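Rhamnonate dehydratase (PDB 3FXG) probably catalyses the magnesium-dependent dehydration of the sugar acid rhamnonate, as a member of the mandelate racemase branch of the enolase superfamily. Local coordinates at residues G34-D39 with Y167-E172; G183-L188 with W246-L251; R200-F205 with V229-E234; K208-V213 with L240-N245. All blocks are in the same frame, centred on the assembly; numbering follows the deposited sequence.

Contact 1 of 4, residues G34-D39 with Y167-E172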
loop_
_atom_site.group_PDB
_atom_site.type_symbol
_atom_site.label_atom_id
_atom_site.label_comp_id
_atom_site.label_asym_id
_atom_site.label_seq_id
_atom_site.Cartn_x
_atom_site.Cartn_y
_atom_site.Cartn_z
ATOM N N GLY A 34 10.428 -26.971 42.134
ATOM C CA GLY A 34 11.113 -28.073 41.480
ATOM C C GLY A 34 10.526 -28.390 40.118
ATOM O O GLY A 34 11.202 -28.946 39.252
ATOM N N HIS A 35 9.259 -28.035 39.929
ATOM C CA HIS A 35 8.572 -28.278 38.666
ATOM C C HIS A 35 9.282 -27.481 37.576
ATOM O O HIS A 35 9.579 -26.294 37.756
ATOM C CB HIS A 35 7.115 -27.832 38.784
ATOM C CG HIS A 35 6.194 -28.487 37.803
ATOM N ND1 HIS A 35 6.363 -28.389 36.438
ATOM C CD2 HIS A 35 5.077 -29.230 37.991
ATOM C CE1 HIS A 35 5.388 -29.041 35.829
ATOM N NE2 HIS A 35 4.594 -29.559 36.748
ATOM N N TRP A 36 9.560 -28.130 36.449
ATOM C CA TRP A 36 10.250 -27.469 35.348
ATOM C C TRP A 36 9.520 -26.210 34.889
ATOM O O TRP A 36 10.133 -25.291 34.346
ATOM C CB TRP A 36 10.406 -28.422 34.154
ATOM C CG TRP A 36 9.123 -28.730 33.439
ATOM C CD1 TRP A 36 8.242 -29.734 33.726
ATOM C CD2 TRP A 36 8.564 -28.009 32.333
ATOM N NE1 TRP A 36 7.168 -29.682 32.866
ATOM C CE2 TRP A 36 7.340 -28.632 32.003
ATOM C CE3 TRP A 36 8.979 -26.893 31.589
ATOM C CZ2 TRP A 36 6.522 -28.177 30.960
ATOM C CZ3 TRP A 36 8.164 -26.440 30.551
ATOM C CH2 TRP A 36 6.948 -27.084 30.249
ATOM N N LEU A 37 8.210 -26.170 35.111
ATOM C CA LEU A 37 7.408 -25.025 34.704
ATOM C C LEU A 37 7.823 -23.728 35.382
ATOM O O LEU A 37 7.569 -22.640 34.858
ATOM C CB LEU A 37 5.925 -25.289 34.979
ATOM C CG LEU A 37 5.165 -26.097 33.924
ATOM C CD1 LEU A 37 3.756 -26.391 34.418
ATOM C CD2 LEU A 37 5.120 -25.311 32.619
ATOM N N ILE A 38 8.467 -23.837 36.542
ATOM C CA ILE A 38 8.883 -22.648 37.275
ATOM C C ILE A 38 10.351 -22.612 37.695
ATOM O O ILE A 38 10.881 -21.537 37.977
ATOM C CB ILE A 38 8.031 -22.464 38.552
ATOM C CG1 ILE A 38 8.166 -23.702 39.445
ATOM C CG2 ILE A 38 6.574 -22.226 38.181
ATOM C CD1 ILE A 38 7.428 -23.595 40.772
ATOM N N ASP A 39 11.015 -23.764 37.727
ATOM C CA ASP A 39 12.407 -23.797 38.168
ATOM C C ASP A 39 13.494 -24.169 37.161
ATOM O O ASP A 39 14.662 -24.299 37.531
ATOM C CB ASP A 39 12.515 -24.698 39.400
ATOM C CG ASP A 39 11.929 -24.047 40.638
ATOM O OD1 ASP A 39 11.631 -24.763 41.615
ATOM O OD2 ASP A 39 11.776 -22.806 40.634
ATOM N N TYR A 167 0.743 -33.025 20.801
ATOM C CA TYR A 167 2.181 -32.837 20.751
ATOM C C TYR A 167 2.444 -32.525 22.225
ATOM O O TYR A 167 1.547 -32.063 22.929
ATOM C CB TYR A 167 2.586 -31.688 19.812
ATOM C CG TYR A 167 2.220 -30.288 20.244
ATOM C CD1 TYR A 167 3.018 -29.583 21.144
ATOM C CD2 TYR A 167 1.110 -29.641 19.698
ATOM C CE1 TYR A 167 2.726 -28.265 21.484
ATOM C CE2 TYR A 167 0.809 -28.325 20.032
ATOM C CZ TYR A 167 1.622 -27.642 20.922
ATOM O OH TYR A 167 1.340 -26.333 21.238
ATOM N N CYS A 168 3.645 -32.798 22.710
ATOM C CA CYS A 168 3.925 -32.582 24.120
ATOM C C CYS A 168 4.871 -31.424 24.396
ATOM O O CYS A 168 5.959 -31.354 23.822
ATOM C CB CYS A 168 4.497 -33.871 24.719
ATOM S SG CYS A 168 4.788 -33.821 26.494
ATOM N N THR A 169 4.446 -30.521 25.275
ATOM C CA THR A 169 5.260 -29.368 25.650
ATOM C C THR A 169 5.992 -29.691 26.948
ATOM O O THR A 169 5.367 -29.979 27.969
ATOM C CB THR A 169 4.400 -28.106 25.867
ATOM O OG1 THR A 169 3.662 -27.823 24.671
ATOM C CG2 THR A 169 5.278 -26.910 26.209
ATOM N N GLY A 170 7.318 -29.649 26.898
ATOM C CA GLY A 170 8.105 -29.954 28.079
ATOM C C GLY A 170 9.591 -30.017 27.783
ATOM O O GLY A 170 10.005 -29.935 26.629
ATOM N N PRO A 171 10.425 -30.184 28.816
ATOM C CA PRO A 171 11.878 -30.250 28.654
ATOM C C PRO A 171 12.448 -31.555 28.102
ATOM O O PRO A 171 13.636 -31.623 27.785
ATOM C CB PRO A 171 12.380 -29.961 30.062
ATOM C CG PRO A 171 11.368 -30.659 30.898
ATOM C CD PRO A 171 10.056 -30.254 30.242
ATOM N N GLU A 172 11.621 -32.585 27.977
ATOM C CA GLU A 172 12.117 -33.870 27.486
ATOM C C GLU A 172 11.401 -34.396 26.243
ATOM O O GLU A 172 10.527 -35.254 26.337
ATOM C CB GLU A 172 12.025 -34.918 28.601
ATOM C CG GLU A 172 12.801 -34.574 29.874
ATOM C CD GLU A 172 14.307 -34.581 29.675
ATOM O OE1 GLU A 172 14.786 -35.242 28.730
ATOM O OE2 GLU A 172 15.017 -33.936 30.475
#
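Trp36 lays one face of its indole over Pro171, and the two side chains cross obliquely. The proline does the touching with CD, which stands above the middle of the bicyclic ring, 3.4 Å from Trp36 CD2. This is a CH-pi contact to the five-membered ring, only 16° off its normal. Further out on the same face Gly170 CA lies 3.7 Å from Trp36 CZ2 and makes a second CH-pi contact, to the six-membered ring. Thr169 adds its carbonyl O, 3.7 Å from Trp36 CZ2, in an oblique position, while its CG2 is a looser neighbour of Trp36 CH2.

Thr169 ends strand 163-169 of the TIM-barrel domain, and the short helix 36-39 thus sits over the C-terminal mouth of the barrel, the side where enolase-superfamily enzymes keep their active site. Thr169 lies about 6 Å from the bound magnesium by its side chain, and its OG1 is hydrogen-bonded to Glu345. Trp36 holds CG between the backbone N and the carbonyl carbon (chi1 71°), which turns the indole out toward Pro171. Leu37 CG lies against the opposite face, nearer its rim, and Trp36 NE1 donates a hydrogen bond to the carbonyl of Ala348. His35 is the N-cap of helix 36-39: Leu37 N donates to His35 ND1 at 3.2 Å.

Contact 2 of 4, residues G183-L188 with W246-L251. With MG (magnesium ion), chain I.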
loop_
_atom_site.group_PDB
_atom_site.type_symbol
_atom_site.label_atom_id
_atom_site.label_comp_id
_atom_site.label_asym_id
_atom_site.label_seq_id
_atom_site.Cartn_x
_atom_site.Cartn_y
_atom_site.Cartn_z
ATOM N N GLY A 183 4.881 -34.716 18.309
ATOM C CA GLY A 183 5.965 -33.751 18.329
ATOM C C GLY A 183 6.259 -33.262 19.735
ATOM O O GLY A 183 5.482 -33.503 20.665
ATOM N N GLY A 184 7.384 -32.575 19.897
ATOM C CA GLY A 184 7.746 -32.061 21.205
ATOM C C GLY A 184 8.104 -30.589 21.160
ATOM O O GLY A 184 8.873 -30.170 20.301
ATOM N N LYS A 185 7.544 -29.800 22.076
ATOM C CA LYS A 185 7.837 -28.367 22.130
ATOM C C LYS A 185 8.637 -28.067 23.390
ATOM O O LYS A 185 8.176 -28.321 24.504
ATOM C CB LYS A 185 6.546 -27.541 22.136
ATOM C CG LYS A 185 6.783 -26.034 22.017
ATOM C CD LYS A 185 5.474 -25.258 21.799
ATOM C CE LYS A 185 4.563 -25.333 23.015
ATOM N NZ LYS A 185 3.258 -24.643 22.783
ATOM N N VAL A 186 9.833 -27.520 23.208
ATOM C CA VAL A 186 10.708 -27.206 24.329
ATOM C C VAL A 186 10.779 -25.707 24.622
ATOM O O VAL A 186 10.591 -24.876 23.734
ATOM C CB VAL A 186 12.141 -27.739 24.066
ATOM C CG1 VAL A 186 12.106 -29.254 23.890
ATOM C CG2 VAL A 186 12.721 -27.091 22.823
ATOM N N PRO A 187 11.031 -25.344 25.885
ATOM C CA PRO A 187 11.121 -23.927 26.246
ATOM C C PRO A 187 12.529 -23.371 26.007
ATOM O O PRO A 187 13.522 -23.984 26.401
ATOM C CB PRO A 187 10.726 -23.927 27.721
ATOM C CG PRO A 187 11.286 -25.229 28.207
ATOM C CD PRO A 187 10.979 -26.200 27.086
ATOM N N LEU A 188 12.603 -22.221 25.339
ATOM C CA LEU A 188 13.878 -21.569 25.055
ATOM C C LEU A 188 14.438 -21.109 26.395
ATOM O O LEU A 188 13.767 -20.401 27.142
ATOM C CB LEU A 188 13.664 -20.363 24.140
ATOM C CG LEU A 188 14.930 -19.710 23.586
ATOM C CD1 LEU A 188 15.531 -20.609 22.515
ATOM C CD2 LEU A 188 14.589 -18.348 22.999
ATOM N N TRP A 246 8.222 -25.058 14.348
ATOM C CA TRP A 246 7.703 -23.704 14.482
ATOM C C TRP A 246 8.233 -23.025 15.734
ATOM O O TRP A 246 8.630 -23.685 16.698
ATOM C CB TRP A 246 6.162 -23.673 14.456
ATOM C CG TRP A 246 5.443 -24.028 15.742
ATOM C CD1 TRP A 246 5.510 -23.364 16.938
ATOM C CD2 TRP A 246 4.486 -25.081 15.924
ATOM N NE1 TRP A 246 4.650 -23.938 17.848
ATOM C CE2 TRP A 246 4.010 -24.992 17.251
ATOM C CE3 TRP A 246 3.984 -26.091 15.090
ATOM C CZ2 TRP A 246 3.052 -25.877 17.766
ATOM C CZ3 TRP A 246 3.029 -26.972 15.602
ATOM C CH2 TRP A 246 2.576 -26.856 16.929
ATOM N N TRP A 247 8.248 -21.696 15.694
ATOM C CA TRP A 247 8.717 -20.876 16.802
ATOM C C TRP A 247 7.495 -20.205 17.410
ATOM O O TRP A 247 6.770 -19.476 16.723
ATOM C CB TRP A 247 9.715 -19.840 16.289
ATOM C CG TRP A 247 10.962 -20.469 15.743
ATOM C CD1 TRP A 247 11.136 -21.012 14.503
ATOM C CD2 TRP A 247 12.200 -20.651 16.438
ATOM N NE1 TRP A 247 12.407 -21.522 14.383
ATOM C CE2 TRP A 247 13.082 -21.313 15.557
ATOM C CE3 TRP A 247 12.650 -20.317 17.724
ATOM C CZ2 TRP A 247 14.391 -21.649 15.919
ATOM C CZ3 TRP A 247 13.957 -20.653 18.083
ATOM C CH2 TRP A 247 14.808 -21.311 17.182
ATOM N N GLU A 248 7.283 -20.451 18.700
ATOM C CA GLU A 248 6.113 -19.945 19.412
ATOM C C GLU A 248 6.290 -18.727 20.315
ATOM O O GLU A 248 7.233 -18.643 21.104
ATOM C CB GLU A 248 5.506 -21.094 20.222
ATOM C CG GLU A 248 4.174 -20.779 20.874
ATOM C CD GLU A 248 3.475 -22.032 21.368
ATOM O OE1 GLU A 248 3.497 -23.047 20.640
ATOM O OE2 GLU A 248 2.898 -22.000 22.474
ATOM N N GLU A 249 5.342 -17.800 20.198
ATOM C CA GLU A 249 5.308 -16.564 20.979
ATOM C C GLU A 249 6.671 -15.900 21.146
ATOM O O GLU A 249 7.091 -15.594 22.263
ATOM C CB GLU A 249 4.680 -16.827 22.356
ATOM C CG GLU A 249 3.889 -15.629 22.886
ATOM C CD GLU A 249 3.175 -15.894 24.207
ATOM O OE1 GLU A 249 2.327 -15.058 24.588
ATOM O OE2 GLU A 249 3.460 -16.921 24.867
ATOM N N CYS A 250 7.356 -15.671 20.029
ATOM C CA CYS A 250 8.668 -15.034 20.049
ATOM C C CYS A 250 8.604 -13.601 20.556
ATOM O O CYS A 250 9.504 -13.146 21.259
ATOM C CB CYS A 250 9.276 -15.015 18.649
ATOM S SG CYS A 250 9.624 -16.636 17.968
ATOM N N LEU A 251 7.536 -12.896 20.198
ATOM C CA LEU A 251 7.383 -11.502 20.593
ATOM C C LEU A 251 6.369 -11.252 21.698
ATOM O O LEU A 251 5.547 -12.111 22.029
ATOM C CB LEU A 251 6.976 -10.663 19.378
ATOM C CG LEU A 251 7.833 -10.800 18.114
ATOM C CD1 LEU A 251 7.244 -9.922 17.006
ATOM C CD2 LEU A 251 9.265 -10.396 18.415
HETATM MG MG MG I . 3.212 -21.314 24.575
HETATM O O HOH W 1 2.446 -23.495 25.477
HETATM O O HOH W 2 4.335 -19.436 25.237
#
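Lys185 and Trp246 bring the backbones closest, 9.0 Å from CA to CA, because strand 219-222 runs between their strands and pairs in parallel with both. The side chains close the gap. Lys185, bent at chi3 (66°), meets Glu248 at about a right angle, and its NZ forms a salt bridge that straddles the carboxylate: NZ lies 2.7 Å from Glu248 OE1 and 2.7 Å from Glu248 OE2, on the syn side of each and 28° out of the carboxylate plane. Trp246 NE1 approaches from the other direction, giving its N-H to the anti lone pair of Glu248 OE1 at 3.1 Å. Glu248 OE2 binds magnesium at 2.2 Å, and Asp222 and Glu275 supply two more ligands. Two waters also bind the metal; one accepts from Lys185 NZ at 3.0 Å, the other donates to Glu249 OE2. Lys185 NZ forms a second salt bridge, with Glu345, and a hydrogen bond with Tyr167 OH, and Gln296 donates to Glu248 OE1. OE2 is shared by the metal and Lys185 NZ, and OE1 by Lys185, Trp246 and Gln296, which fixes the carboxylate's rotation, consistent with a magnesium site of the kind that stabilises enolate intermediates in this superfamily.

Contact 3 of 4, residues R200-F205 with V229-E234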
loop_
_atom_site.group_PDB
_atom_site.type_symbol
_atom_site.label_atom_id
_atom_site.label_comp_id
_atom_site.label_asym_id
_atom_site.label_seq_id
_atom_site.Cartn_x
_atom_site.Cartn_y
_atom_site.Cartn_z
ATOM N N ARG A 200 24.302 -18.485 21.572
ATOM C CA ARG A 200 25.041 -19.704 21.275
ATOM C C ARG A 200 24.519 -20.836 22.153
ATOM O O ARG A 200 24.366 -21.967 21.697
ATOM C CB ARG A 200 26.543 -19.505 21.503
ATOM C CG ARG A 200 27.226 -18.656 20.433
ATOM C CD ARG A 200 28.741 -18.793 20.505
ATOM N NE ARG A 200 29.295 -18.216 21.725
ATOM C CZ ARG A 200 29.473 -16.914 21.924
ATOM N NH1 ARG A 200 29.980 -16.483 23.072
ATOM N NH2 ARG A 200 29.155 -16.044 20.972
ATOM N N LYS A 201 24.233 -20.522 23.412
ATOM C CA LYS A 201 23.715 -21.516 24.344
ATOM C C LYS A 201 22.333 -21.998 23.913
ATOM O O LYS A 201 22.018 -23.184 24.032
ATOM C CB LYS A 201 23.674 -20.934 25.759
ATOM C CG LYS A 201 25.072 -20.719 26.344
ATOM C CD LYS A 201 25.074 -19.777 27.539
ATOM C CE LYS A 201 24.409 -20.386 28.755
ATOM N NZ LYS A 201 24.446 -19.437 29.906
ATOM N N ASN A 202 21.507 -21.083 23.412
ATOM C CA ASN A 202 20.174 -21.456 22.943
ATOM C C ASN A 202 20.305 -22.422 21.769
ATOM O O ASN A 202 19.599 -23.424 21.696
ATOM C CB ASN A 202 19.384 -20.226 22.484
ATOM C CG ASN A 202 18.661 -19.536 23.622
ATOM O OD1 ASN A 202 18.233 -20.182 24.578
ATOM N ND2 ASN A 202 18.496 -18.220 23.512
ATOM N N VAL A 203 21.212 -22.110 20.847
ATOM C CA VAL A 203 21.423 -22.952 19.678
ATOM C C VAL A 203 21.894 -24.344 20.087
ATOM O O VAL A 203 21.387 -25.350 19.586
ATOM C CB VAL A 203 22.464 -22.324 18.720
ATOM C CG1 VAL A 203 22.755 -23.279 17.561
ATOM C CG2 VAL A 203 21.943 -20.993 18.187
ATOM N N GLU A 204 22.864 -24.395 20.997
ATOM C CA GLU A 204 23.405 -25.666 21.475
ATOM C C GLU A 204 22.317 -26.488 22.155
ATOM O O GLU A 204 22.266 -27.710 22.015
ATOM C CB GLU A 204 24.558 -25.409 22.451
ATOM C CG GLU A 204 25.139 -26.662 23.102
ATOM C CD GLU A 204 25.445 -27.765 22.099
ATOM O OE1 GLU A 204 25.824 -27.450 20.950
ATOM O OE2 GLU A 204 25.320 -28.952 22.469
ATOM N N PHE A 205 21.453 -25.800 22.893
ATOM C CA PHE A 205 20.343 -26.427 23.605
ATOM C C PHE A 205 19.419 -27.150 22.630
ATOM O O PHE A 205 19.053 -28.314 22.839
ATOM C CB PHE A 205 19.555 -25.351 24.356
ATOM C CG PHE A 205 18.287 -25.846 24.991
ATOM C CD1 PHE A 205 18.322 -26.591 26.166
ATOM C CD2 PHE A 205 17.050 -25.538 24.430
ATOM C CE1 PHE A 205 17.142 -27.016 26.779
ATOM C CE2 PHE A 205 15.866 -25.957 25.033
ATOM C CZ PHE A 205 15.911 -26.696 26.211
ATOM N N VAL A 229 12.211 -8.646 17.627
ATOM C CA VAL A 229 12.384 -8.909 16.203
ATOM C C VAL A 229 13.792 -9.274 15.753
ATOM O O VAL A 229 13.986 -10.313 15.115
ATOM C CB VAL A 229 11.869 -7.722 15.353
ATOM C CG1 VAL A 229 12.178 -7.956 13.878
ATOM C CG2 VAL A 229 10.364 -7.573 15.544
ATOM N N SER A 230 14.771 -8.431 16.070
ATOM C CA SER A 230 16.148 -8.697 15.662
ATOM C C SER A 230 16.700 -10.000 16.225
ATOM O O SER A 230 17.312 -10.787 15.500
ATOM C CB SER A 230 17.069 -7.546 16.083
ATOM O OG SER A 230 16.756 -6.359 15.377
ATOM N N TYR A 231 16.492 -10.224 17.519
ATOM C CA TYR A 231 17.001 -11.436 18.151
ATOM C C TYR A 231 16.353 -12.683 17.556
ATOM O O TYR A 231 17.032 -13.676 17.280
ATOM C CB TYR A 231 16.759 -11.402 19.660
ATOM C CG TYR A 231 17.461 -12.521 20.394
ATOM C CD1 TYR A 231 18.793 -12.394 20.793
ATOM C CD2 TYR A 231 16.805 -13.723 20.661
ATOM C CE1 TYR A 231 19.453 -13.436 21.445
ATOM C CE2 TYR A 231 17.452 -14.770 21.304
ATOM C CZ TYR A 231 18.775 -14.621 21.696
ATOM O OH TYR A 231 19.411 -15.653 22.343
ATOM N N THR A 232 15.040 -12.630 17.357
ATOM C CA THR A 232 14.317 -13.758 16.781
ATOM C C THR A 232 14.884 -14.088 15.407
ATOM O O THR A 232 15.145 -15.249 15.092
ATOM C CB THR A 232 12.813 -13.447 16.633
ATOM O OG1 THR A 232 12.240 -13.233 17.928
ATOM C CG2 THR A 232 12.090 -14.605 15.954
ATOM N N ILE A 233 15.080 -13.059 14.589
ATOM C CA ILE A 233 15.618 -13.254 13.250
ATOM C C ILE A 233 17.004 -13.894 13.281
ATOM O O ILE A 233 17.291 -14.796 12.491
ATOM C CB ILE A 233 15.661 -11.906 12.474
ATOM C CG1 ILE A 233 14.232 -11.499 12.090
ATOM C CG2 ILE A 233 16.523 -12.034 11.223
ATOM C CD1 ILE A 233 14.128 -10.161 11.370
ATOM N N GLU A 234 17.862 -13.447 14.194
ATOM C CA GLU A 234 19.203 -14.019 14.276
ATOM C C GLU A 234 19.194 -15.448 14.818
ATOM O O GLU A 234 19.935 -16.300 14.332
ATOM C CB GLU A 234 20.122 -13.144 15.138
ATOM C CG GLU A 234 21.499 -13.772 15.358
ATOM C CD GLU A 234 22.525 -12.810 15.927
ATOM O OE1 GLU A 234 22.162 -11.971 16.777
ATOM O OE2 GLU A 234 23.708 -12.909 15.534
#
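Tyr231 swings its ring out with CG anti to the backbone N (chi1 -171°), and Asn202 sets its amide anti to the carbonyl carbon (chi1 -86°), so that the phenol oxygen and the amide nitrogen come together between two helices. Asn202 CB already points toward the other helix, whereas Tyr231 CB does not, and the length of the ring carries OH across. The meeting is a single hydrogen bond: Asn202 ND2 donates to Tyr231 OH at 3.0 Å, with a bent N-H...O angle of 133°. The hydroxyl oxygen lies close to the plane of the amide, and the amide nitrogen in turn sits at the edge of the phenol ring, near the ring plane. The amide and ring planes are nevertheless nearly perpendicular to each other, and nothing is stacked. The same Asn202 ND2 has its stronger partner in the carbonyl of Phe190, so the nitrogen is shared between the loop leaving strand 184-187 and the neighbouring helix. Both side chains are buried, and the bond gives the phenol oxygen a polar partner there. Here helices 195-213 and 229-238, successive outer helices of the TIM barrel, lie side by side, with Asn202 also packed on Leu188 and Leu235 and Tyr231 on Leu199; Thr232 touches helix 259-265, the next helix round the barrel.

Contact 4 of 4, residues K208-V213 with L240-N245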
loop_
_atom_site.group_PDB
_atom_site.type_symbol
_atom_site.label_atom_id
_atom_site.label_comp_id
_atom_site.label_asym_id
_atom_site.label_seq_id
_atom_site.Cartn_x
_atom_site.Cartn_y
_atom_site.Cartn_z
ATOM N N LYS A 208 21.087 -30.153 20.816
ATOM C CA LYS A 208 21.137 -31.333 21.669
ATOM C C LYS A 208 19.836 -32.121 21.578
ATOM O O LYS A 208 19.843 -33.350 21.495
ATOM C CB LYS A 208 21.398 -30.918 23.121
ATOM C CG LYS A 208 21.542 -32.088 24.081
ATOM C CD LYS A 208 21.957 -31.641 25.478
ATOM C CE LYS A 208 23.386 -31.105 25.509
ATOM N NZ LYS A 208 23.564 -29.843 24.731
ATOM N N HIS A 209 18.715 -31.412 21.587
ATOM C CA HIS A 209 17.421 -32.069 21.496
ATOM C C HIS A 209 17.221 -32.702 20.127
ATOM O O HIS A 209 16.736 -33.830 20.025
ATOM C CB HIS A 209 16.307 -31.069 21.795
ATOM C CG HIS A 209 16.114 -30.815 23.256
ATOM N ND1 HIS A 209 16.063 -29.547 23.795
ATOM C CD2 HIS A 209 15.955 -31.670 24.293
ATOM C CE1 HIS A 209 15.884 -29.634 25.100
ATOM N NE2 HIS A 209 15.815 -30.910 25.429
ATOM N N ARG A 210 17.603 -31.982 19.078
ATOM C CA ARG A 210 17.470 -32.504 17.722
ATOM C C ARG A 210 18.300 -33.777 17.601
ATOM O O ARG A 210 17.881 -34.751 16.977
ATOM C CB ARG A 210 17.952 -31.471 16.695
ATOM C CG ARG A 210 18.120 -32.023 15.278
ATOM C CD ARG A 210 16.849 -32.685 14.773
ATOM N NE ARG A 210 15.779 -31.726 14.510
ATOM C CZ ARG A 210 14.484 -32.025 14.539
ATOM N NH1 ARG A 210 14.093 -33.263 14.828
ATOM N NH2 ARG A 210 13.578 -31.089 14.268
ATOM N N GLU A 211 19.481 -33.753 18.207
ATOM C CA GLU A 211 20.379 -34.899 18.181
ATOM C C GLU A 211 19.724 -36.074 18.904
ATOM O O GLU A 211 19.778 -37.212 18.441
ATOM C CB GLU A 211 21.701 -34.538 18.868
ATOM C CG GLU A 211 22.768 -35.623 18.812
ATOM C CD GLU A 211 24.012 -35.265 19.618
ATOM O OE1 GLU A 211 25.023 -35.993 19.509
ATOM O OE2 GLU A 211 23.981 -34.262 20.366
ATOM N N ALA A 212 19.090 -35.785 20.033
ATOM C CA ALA A 212 18.445 -36.816 20.838
ATOM C C ALA A 212 17.237 -37.501 20.203
ATOM O O ALA A 212 17.099 -38.719 20.297
ATOM C CB ALA A 212 18.055 -36.237 22.193
ATOM N N VAL A 213 16.364 -36.731 19.557
ATOM C CA VAL A 213 15.163 -37.309 18.955
ATOM C C VAL A 213 15.300 -37.774 17.512
ATOM O O VAL A 213 14.415 -38.449 16.991
ATOM C CB VAL A 213 13.976 -36.321 19.025
ATOM C CG1 VAL A 213 13.669 -35.987 20.475
ATOM C CG2 VAL A 213 14.295 -35.060 18.236
ATOM N N LEU A 240 18.760 -22.795 11.483
ATOM C CA LEU A 240 18.184 -23.321 10.254
ATOM C C LEU A 240 18.409 -24.809 9.980
ATOM O O LEU A 240 17.490 -25.495 9.538
ATOM C CB LEU A 240 18.638 -22.478 9.058
ATOM C CG LEU A 240 18.086 -21.043 9.090
ATOM C CD1 LEU A 240 18.518 -20.286 7.842
ATOM C CD2 LEU A 240 16.565 -21.079 9.188
ATOM N N ASP A 241 19.603 -25.321 10.256
ATOM C CA ASP A 241 19.873 -26.737 10.007
ATOM C C ASP A 241 19.233 -27.686 11.022
ATOM O O ASP A 241 19.292 -28.907 10.860
ATOM C CB ASP A 241 21.380 -26.989 9.950
ATOM C CG ASP A 241 22.091 -26.578 11.223
ATOM O OD1 ASP A 241 23.332 -26.725 11.282
ATOM O OD2 ASP A 241 21.415 -26.107 12.164
ATOM N N LEU A 242 18.624 -27.135 12.067
ATOM C CA LEU A 242 17.985 -27.964 13.087
ATOM C C LEU A 242 16.550 -28.318 12.705
ATOM O O LEU A 242 15.881 -29.086 13.399
ATOM C CB LEU A 242 18.011 -27.249 14.441
ATOM C CG LEU A 242 19.400 -26.892 14.982
ATOM C CD1 LEU A 242 19.268 -26.330 16.391
ATOM C CD2 LEU A 242 20.289 -28.130 14.992
ATOM N N ASN A 243 16.086 -27.748 11.598
ATOM C CA ASN A 243 14.745 -27.991 11.083
ATOM C C ASN A 243 13.626 -27.845 12.119
ATOM O O ASN A 243 12.786 -28.732 12.266
ATOM C CB ASN A 243 14.689 -29.386 10.449
ATOM C CG ASN A 243 15.641 -29.529 9.266
ATOM O OD1 ASN A 243 15.899 -30.637 8.792
ATOM N ND2 ASN A 243 16.159 -28.404 8.782
ATOM N N ILE A 244 13.612 -26.722 12.828
ATOM C CA ILE A 244 12.580 -26.464 13.832
ATOM C C ILE A 244 11.216 -26.354 13.145
ATOM O O ILE A 244 11.074 -25.646 12.150
ATOM C CB ILE A 244 12.884 -25.154 14.607
ATOM C CG1 ILE A 244 14.221 -25.288 15.342
ATOM C CG2 ILE A 244 11.761 -24.837 15.588
ATOM C CD1 ILE A 244 14.293 -26.472 16.292
ATOM N N ASN A 245 10.219 -27.058 13.675
ATOM C CA ASN A 245 8.874 -27.047 13.096
ATOM C C ASN A 245 8.254 -25.649 13.160
ATOM O O ASN A 245 7.793 -25.119 12.146
ATOM C CB ASN A 245 7.977 -28.050 13.828
ATOM C CG ASN A 245 6.697 -28.349 13.065
ATOM O OD1 ASN A 245 5.696 -28.767 13.648
ATOM N ND2 ASN A 245 6.729 -28.148 11.754
HETATM O O HOH W 3 10.923 -30.191 13.380
#
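Arg210 faces Leu242 where their backbones come nearest, 6.5 Å between CA atoms, and its side chain can be traced outward from helix 195-213. CB sits 4.4 Å from Leu242 CD2, a loose apolar touch. CG and CD then run past the carbonyl of Leu242, with CD 4.0 Å from Leu242 O. Bends at chi2 (55°) and chi3 (70°) fold the chain so that the guanidinium turns its NE edge to that oxygen. NE donates to Leu242 O at 2.9 Å, and NH2 donates to the same atom at 3.2 Å, so the guanidinium grips this one oxygen side-on, with two nitrogens. The oxygen lies close to the guanidinium plane; NH2 is almost in line with the C=O bond, while NE is tilted 30° from the carbonyl plane. NH2 also makes a weak bond to Asn243 O, at 3.2 Å. A water bridges the two groups, donating to Asn243 O and weakly accepting from NH2. The remaining nitrogen, NH1, donates to the carbonyls of Phe217 and Gly214. Arg210 therefore ties the turns before strands 219-222 and 246-248 to the end of its helix. These are helix-to-strand turns at the N-terminal end of the barrel strands, the face of the TIM barrel remote from the metal, and the arrangement joins consecutive beta-alpha units there.

How the contacts relate
From the N terminus, contact 1 closes first, joining residues 34-39 to the end of strand 163-169 after an excursion of 127 residues that includes two strands of the antiparallel sheet. Contact 2 then opens, and its two strands enclose 57 residues holding both other contacts. These two cross: 200-205 and 208-213 lie on one helix, and their partners, 229-234 and 240-245, follow in the same order. Contacts 1 and 2 share the barrel sheet, where Cys168 pairs with Gly183 and Lys185. Contacts 3 and 4 bind the outer helices and turns around it, and His209 meets both Val186 of contact 2 and Pro171 of contact 1.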